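Local coordinates for protein enoyl-CoA hydratase (Mycobacterium smegmatis, PDB 3PE8) that probably catalyses the reversible hydration of enoyl-CoA thioesters to 3-hydroxyacyl-CoA, as a zinc-binding member of the enoyl-CoA hydratase/isomerase family, at residues Ala103-Asp115 against Pro136-Val148. Residues are numbered along the deposited sequence; the frame is centred on the assembly and turned at random.
With ZN (zinc ion), chain C.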
loop_
_atom_site.group_PDB
_atom_site.type_symbol
_atom_site.label_atom_id
_atom_site.label_comp_id
_atom_site.label_asym_id
_atom_site.label_seq_id
_atom_site.Cartn_x
_atom_site.Cartn_y
_atom_site.Cartn_z
ATOM N N ALA A 103 -4.825 -15.578 28.267
ATOM C CA ALA A 103 -3.839 -15.342 27.207
ATOM C C ALA A 103 -3.542 -13.838 27.317
ATOM O O ALA A 103 -4.376 -13.010 26.980
ATOM C CB ALA A 103 -4.427 -15.674 25.854
ATOM N N VAL A 104 -2.393 -13.510 27.872
ATOM C CA VAL A 104 -2.075 -12.154 28.298
ATOM C C VAL A 104 -0.802 -11.650 27.662
ATOM O O VAL A 104 0.223 -12.306 27.717
ATOM C CB VAL A 104 -1.977 -12.084 29.848
ATOM C CG1 VAL A 104 -1.707 -10.627 30.330
ATOM C CG2 VAL A 104 -3.270 -12.646 30.472
ATOM N N THR A 105 -0.892 -10.492 26.997
ATOM C CA THR A 105 0.261 -9.740 26.518
ATOM C C THR A 105 1.038 -10.569 25.509
ATOM O O THR A 105 0.488 -10.839 24.449
ATOM C CB THR A 105 1.022 -9.123 27.689
ATOM O OG1 THR A 105 0.043 -8.482 28.513
ATOM C CG2 THR A 105 2.034 -8.047 27.227
ATOM N N GLY A 106 2.256 -11.034 25.768
ATOM C CA GLY A 106 2.909 -11.929 24.799
ATOM C C GLY A 106 2.128 -13.197 24.530
ATOM O O GLY A 106 2.210 -13.756 23.441
ATOM N N GLY A 107 1.378 -13.685 25.509
ATOM C CA GLY A 107 0.522 -14.814 25.257
ATOM C C GLY A 107 -0.666 -14.524 24.342
ATOM O O GLY A 107 -1.141 -15.406 23.623
ATOM N N LEU A 108 -1.176 -13.303 24.402
ATOM C CA LEU A 108 -2.198 -12.860 23.449
ATOM C C LEU A 108 -1.569 -12.750 22.052
ATOM O O LEU A 108 -2.184 -13.162 21.069
ATOM C CB LEU A 108 -2.830 -11.529 23.890
ATOM C CG LEU A 108 -3.799 -10.828 22.949
ATOM C CD1 LEU A 108 -4.937 -11.767 22.517
ATOM C CD2 LEU A 108 -4.350 -9.536 23.653
ATOM N N GLU A 109 -0.321 -12.267 21.977
ATOM C CA GLU A 109 0.388 -12.243 20.686
ATOM C C GLU A 109 0.578 -13.670 20.137
ATOM O O GLU A 109 0.364 -13.892 18.947
ATOM C CB GLU A 109 1.722 -11.519 20.810
ATOM C CG GLU A 109 1.504 -9.989 20.930
ATOM C CD GLU A 109 2.730 -9.175 21.275
ATOM O OE1 GLU A 109 3.080 -8.274 20.482
ATOM O OE2 GLU A 109 3.297 -9.437 22.352
ATOM N N LEU A 110 0.895 -14.634 20.999
ATOM C CA LEU A 110 0.948 -16.041 20.529
ATOM C C LEU A 110 -0.390 -16.493 19.959
ATOM O O LEU A 110 -0.461 -17.087 18.876
ATOM C CB LEU A 110 1.402 -17.007 21.623
ATOM C CG LEU A 110 2.846 -17.203 21.975
ATOM C CD1 LEU A 110 2.923 -18.488 22.839
ATOM C CD2 LEU A 110 3.796 -17.321 20.772
ATOM N N ALA A 111 -1.483 -16.171 20.652
ATOM C CA ALA A 111 -2.804 -16.535 20.165
ATOM C C ALA A 111 -3.095 -15.895 18.820
ATOM O O ALA A 111 -3.667 -16.523 17.945
ATOM C CB ALA A 111 -3.898 -16.173 21.214
ATOM N N LEU A 112 -2.724 -14.617 18.674
ATOM C CA LEU A 112 -2.939 -13.840 17.454
ATOM C C LEU A 112 -2.162 -14.387 16.238
ATOM O O LEU A 112 -2.548 -14.104 15.113
ATOM C CB LEU A 112 -2.612 -12.358 17.700
ATOM C CG LEU A 112 -3.610 -11.629 18.596
ATOM C CD1 LEU A 112 -3.015 -10.256 19.061
ATOM C CD2 LEU A 112 -4.960 -11.401 17.930
ATOM N N TYR A 113 -1.064 -15.097 16.462
ATOM C CA TYR A 113 -0.334 -15.743 15.378
ATOM C C TYR A 113 -1.052 -16.970 14.813
ATOM O O TYR A 113 -0.789 -17.372 13.684
ATOM C CB TYR A 113 1.042 -16.239 15.842
ATOM C CG TYR A 113 2.146 -15.227 15.884
ATOM C CD1 TYR A 113 2.623 -14.644 14.750
ATOM C CD2 TYR A 113 2.727 -14.891 17.086
ATOM C CE1 TYR A 113 3.666 -13.736 14.778
ATOM C CE2 TYR A 113 3.777 -13.980 17.138
ATOM C CZ TYR A 113 4.231 -13.397 15.992
ATOM O OH TYR A 113 5.279 -12.490 16.064
ATOM N N CYS A 114 -1.893 -17.608 15.617
ATOM C CA CYS A 114 -2.549 -18.836 15.147
ATOM C C CYS A 114 -3.483 -18.575 13.972
ATOM O O CYS A 114 -4.084 -17.516 13.880
ATOM C CB CYS A 114 -3.322 -19.492 16.285
ATOM S SG CYS A 114 -2.296 -20.060 17.680
ATOM N N ASP A 115 -3.650 -19.560 13.105
ATOM C CA ASP A 115 -4.580 -19.431 12.000
ATOM C C ASP A 115 -6.022 -19.415 12.459
ATOM O O ASP A 115 -6.825 -18.625 11.934
ATOM C CB ASP A 115 -4.374 -20.556 11.003
ATOM C CG ASP A 115 -2.993 -20.515 10.365
ATOM O OD1 ASP A 115 -2.671 -19.484 9.717
ATOM O OD2 ASP A 115 -2.208 -21.480 10.536
ATOM N N PRO A 136 4.562 -3.355 22.310
ATOM C CA PRO A 136 4.511 -4.680 21.687
ATOM C C PRO A 136 5.483 -4.799 20.508
ATOM O O PRO A 136 5.683 -3.839 19.758
ATOM C CB PRO A 136 3.052 -4.774 21.195
ATOM C CG PRO A 136 2.651 -3.384 20.968
ATOM C CD PRO A 136 3.352 -2.575 22.029
ATOM N N THR A 137 6.111 -5.971 20.369
ATOM C CA THR A 137 7.003 -6.248 19.260
ATOM C C THR A 137 6.676 -7.546 18.529
ATOM O O THR A 137 7.362 -7.907 17.559
ATOM C CB THR A 137 8.494 -6.301 19.729
ATOM O OG1 THR A 137 8.690 -7.410 20.595
ATOM C CG2 THR A 137 8.875 -4.986 20.433
ATOM N N TRP A 138 5.614 -8.241 18.944
ATOM C CA TRP A 138 5.202 -9.481 18.298
ATOM C C TRP A 138 3.833 -9.333 17.654
ATOM O O TRP A 138 3.055 -10.289 17.551
ATOM C CB TRP A 138 5.150 -10.637 19.295
ATOM C CG TRP A 138 6.457 -11.274 19.649
ATOM C CD1 TRP A 138 7.717 -10.873 19.296
ATOM C CD2 TRP A 138 6.631 -12.441 20.478
ATOM N NE1 TRP A 138 8.665 -11.728 19.839
ATOM C CE2 TRP A 138 8.018 -12.684 20.580
ATOM C CE3 TRP A 138 5.740 -13.294 21.151
ATOM C CZ2 TRP A 138 8.537 -13.752 21.309
ATOM C CZ3 TRP A 138 6.255 -14.339 21.880
ATOM C CH2 TRP A 138 7.639 -14.560 21.960
ATOM N N GLY A 139 3.561 -8.135 17.184
ATOM C CA GLY A 139 2.394 -7.880 16.360
ATOM C C GLY A 139 1.082 -7.537 17.028
ATOM O O GLY A 139 0.083 -7.352 16.309
ATOM N N LEU A 140 1.063 -7.390 18.345
ATOM C CA LEU A 140 -0.212 -7.093 18.997
ATOM C C LEU A 140 -0.904 -5.882 18.369
ATOM O O LEU A 140 -2.117 -5.880 18.158
ATOM C CB LEU A 140 -0.031 -6.893 20.485
ATOM C CG LEU A 140 -1.315 -6.892 21.325
ATOM C CD1 LEU A 140 -1.064 -7.484 22.667
ATOM C CD2 LEU A 140 -1.782 -5.411 21.403
ATOM N N SER A 141 -0.169 -4.799 18.114
ATOM C CA SER A 141 -0.806 -3.554 17.690
ATOM C C SER A 141 -1.316 -3.593 16.239
ATOM O O SER A 141 -2.107 -2.741 15.823
ATOM C CB SER A 141 0.110 -2.352 17.942
ATOM O OG SER A 141 1.308 -2.396 17.205
ATOM N N VAL A 142 -0.890 -4.611 15.506
ATOM C CA VAL A 142 -1.366 -4.860 14.154
ATOM C C VAL A 142 -2.490 -5.903 14.160
ATOM O O VAL A 142 -3.563 -5.680 13.596
ATOM C CB VAL A 142 -0.234 -5.324 13.248
ATOM C CG1 VAL A 142 -0.740 -5.587 11.822
ATOM C CG2 VAL A 142 0.876 -4.225 13.285
ATOM N N ARG A 143 -2.226 -7.038 14.809
ATOM C CA ARG A 143 -3.164 -8.148 14.732
ATOM C C ARG A 143 -4.369 -8.035 15.662
ATOM O O ARG A 143 -5.411 -8.623 15.358
ATOM C CB ARG A 143 -2.457 -9.487 14.945
ATOM C CG ARG A 143 -1.368 -9.773 13.931
ATOM C CD ARG A 143 -0.896 -11.242 13.924
ATOM N NE ARG A 143 0.129 -11.361 12.901
ATOM C CZ ARG A 143 1.436 -11.175 13.089
ATOM N NH1 ARG A 143 1.946 -11.019 14.307
ATOM N NH2 ARG A 143 2.250 -11.167 12.028
ATOM N N LEU A 144 -4.252 -7.338 16.774
ATOM C CA LEU A 144 -5.423 -7.201 17.677
ATOM C C LEU A 144 -6.526 -6.412 17.000
ATOM O O LEU A 144 -7.646 -6.912 16.882
ATOM C CB LEU A 144 -5.039 -6.720 19.062
ATOM C CG LEU A 144 -6.176 -6.783 20.079
ATOM C CD1 LEU A 144 -6.720 -8.210 20.309
ATOM C CD2 LEU A 144 -5.715 -6.122 21.366
ATOM N N PRO A 145 -6.248 -5.223 16.426
ATOM C CA PRO A 145 -7.378 -4.581 15.671
ATOM C C PRO A 145 -7.873 -5.409 14.489
ATOM O O PRO A 145 -9.061 -5.424 14.192
ATOM C CB PRO A 145 -6.802 -3.250 15.193
ATOM C CG PRO A 145 -5.515 -3.116 15.873
ATOM C CD PRO A 145 -5.050 -4.373 16.459
ATOM N N GLN A 146 -6.959 -6.105 13.813
ATOM C CA GLN A 146 -7.311 -6.978 12.695
ATOM C C GLN A 146 -8.328 -8.060 13.084
ATOM O O GLN A 146 -9.232 -8.390 12.282
ATOM C CB GLN A 146 -6.048 -7.618 12.122
ATOM C CG GLN A 146 -6.243 -8.522 10.987
ATOM C CD GLN A 146 -4.989 -9.242 10.567
ATOM O OE1 GLN A 146 -4.223 -9.716 11.406
ATOM N NE2 GLN A 146 -4.755 -9.316 9.247
ATOM N N LYS A 147 -8.165 -8.624 14.279
ATOM C CA LYS A 147 -8.932 -9.827 14.684
ATOM C C LYS A 147 -10.046 -9.587 15.696
ATOM O O LYS A 147 -10.943 -10.437 15.814
ATOM C CB LYS A 147 -7.944 -10.924 15.101
ATOM C CG LYS A 147 -7.014 -11.294 13.955
ATOM C CD LYS A 147 -6.155 -12.546 14.212
ATOM C CE LYS A 147 -5.285 -12.877 13.053
ATOM N NZ LYS A 147 -4.613 -14.225 13.201
ATOM N N VAL A 148 -10.023 -8.471 16.437
ATOM C CA VAL A 148 -11.088 -8.154 17.393
ATOM C C VAL A 148 -11.808 -6.843 17.083
ATOM O O VAL A 148 -12.833 -6.567 17.736
ATOM C CB VAL A 148 -10.506 -8.193 18.825
ATOM C CG1 VAL A 148 -9.907 -6.819 19.267
ATOM C CG2 VAL A 148 -11.455 -8.757 19.895
HETATM ZN ZN ZN C . 4.569 -8.369 23.533
HETATM O O HOH W 1 0.765 -11.671 16.951
HETATM O O HOH W 2 -5.407 -15.908 15.808
HETATM O O HOH W 3 4.940 -10.579 14.304
HETATM O O HOH W 4 -6.766 -15.903 12.670
HETATM O O HOH W 5 6.191 -7.869 22.710
HETATM O O HOH W 6 4.978 -9.384 25.496
#
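E109 binds the zinc ion with one carboxylate oxygen and the backbone of 136-148 with the other. E109 OE2 lies 2.0 Å from the zinc ion, and H129, water 5 and water 6 are the other ligands. E109 OE1 accepts from L140 N at 3.1 Å through its anti lone pair. E109 OE1 also accepts from W138 N at 3.0 Å, from above the carboxylate plane. This bond is bent, at 134°, against 154° for L140 N. Two backbone N-H groups therefore grip one oxygen and help fix the turn of the carboxylate. The outstretched E109 chain runs between W138 CB and L140 CB. Water 1 donates to E109 O and W138 O and accepts from R143 NH1.

K147 NZ donates to L112 O at 2.8 Å. The straight K147 chain runs antiparallel to the L112 side chain, which brings NZ to the L112 carbonyl. Y113 CD1 lies over one face of the R143 guanidinium, toward its rim, with the ring and guanidinium planes oblique to each other. Water 3 joins Y113 OH to R143 NH1.

The L112 side chain is a knob in the hole formed by L140, R143, L144 and K147. L108 CD2 meets L140 CD1 at 4.0 Å, and L110 CD2 reaches W138 CZ3. Helices 106-113 and 140-148 cross at 59°, their axes 9.8 Å apart. Y209 of a second subunit packs on L140. In the crotonase fold, an acidic residue from this helix region commonly belongs to the active site. E109 at the zinc ion is consistent with that place.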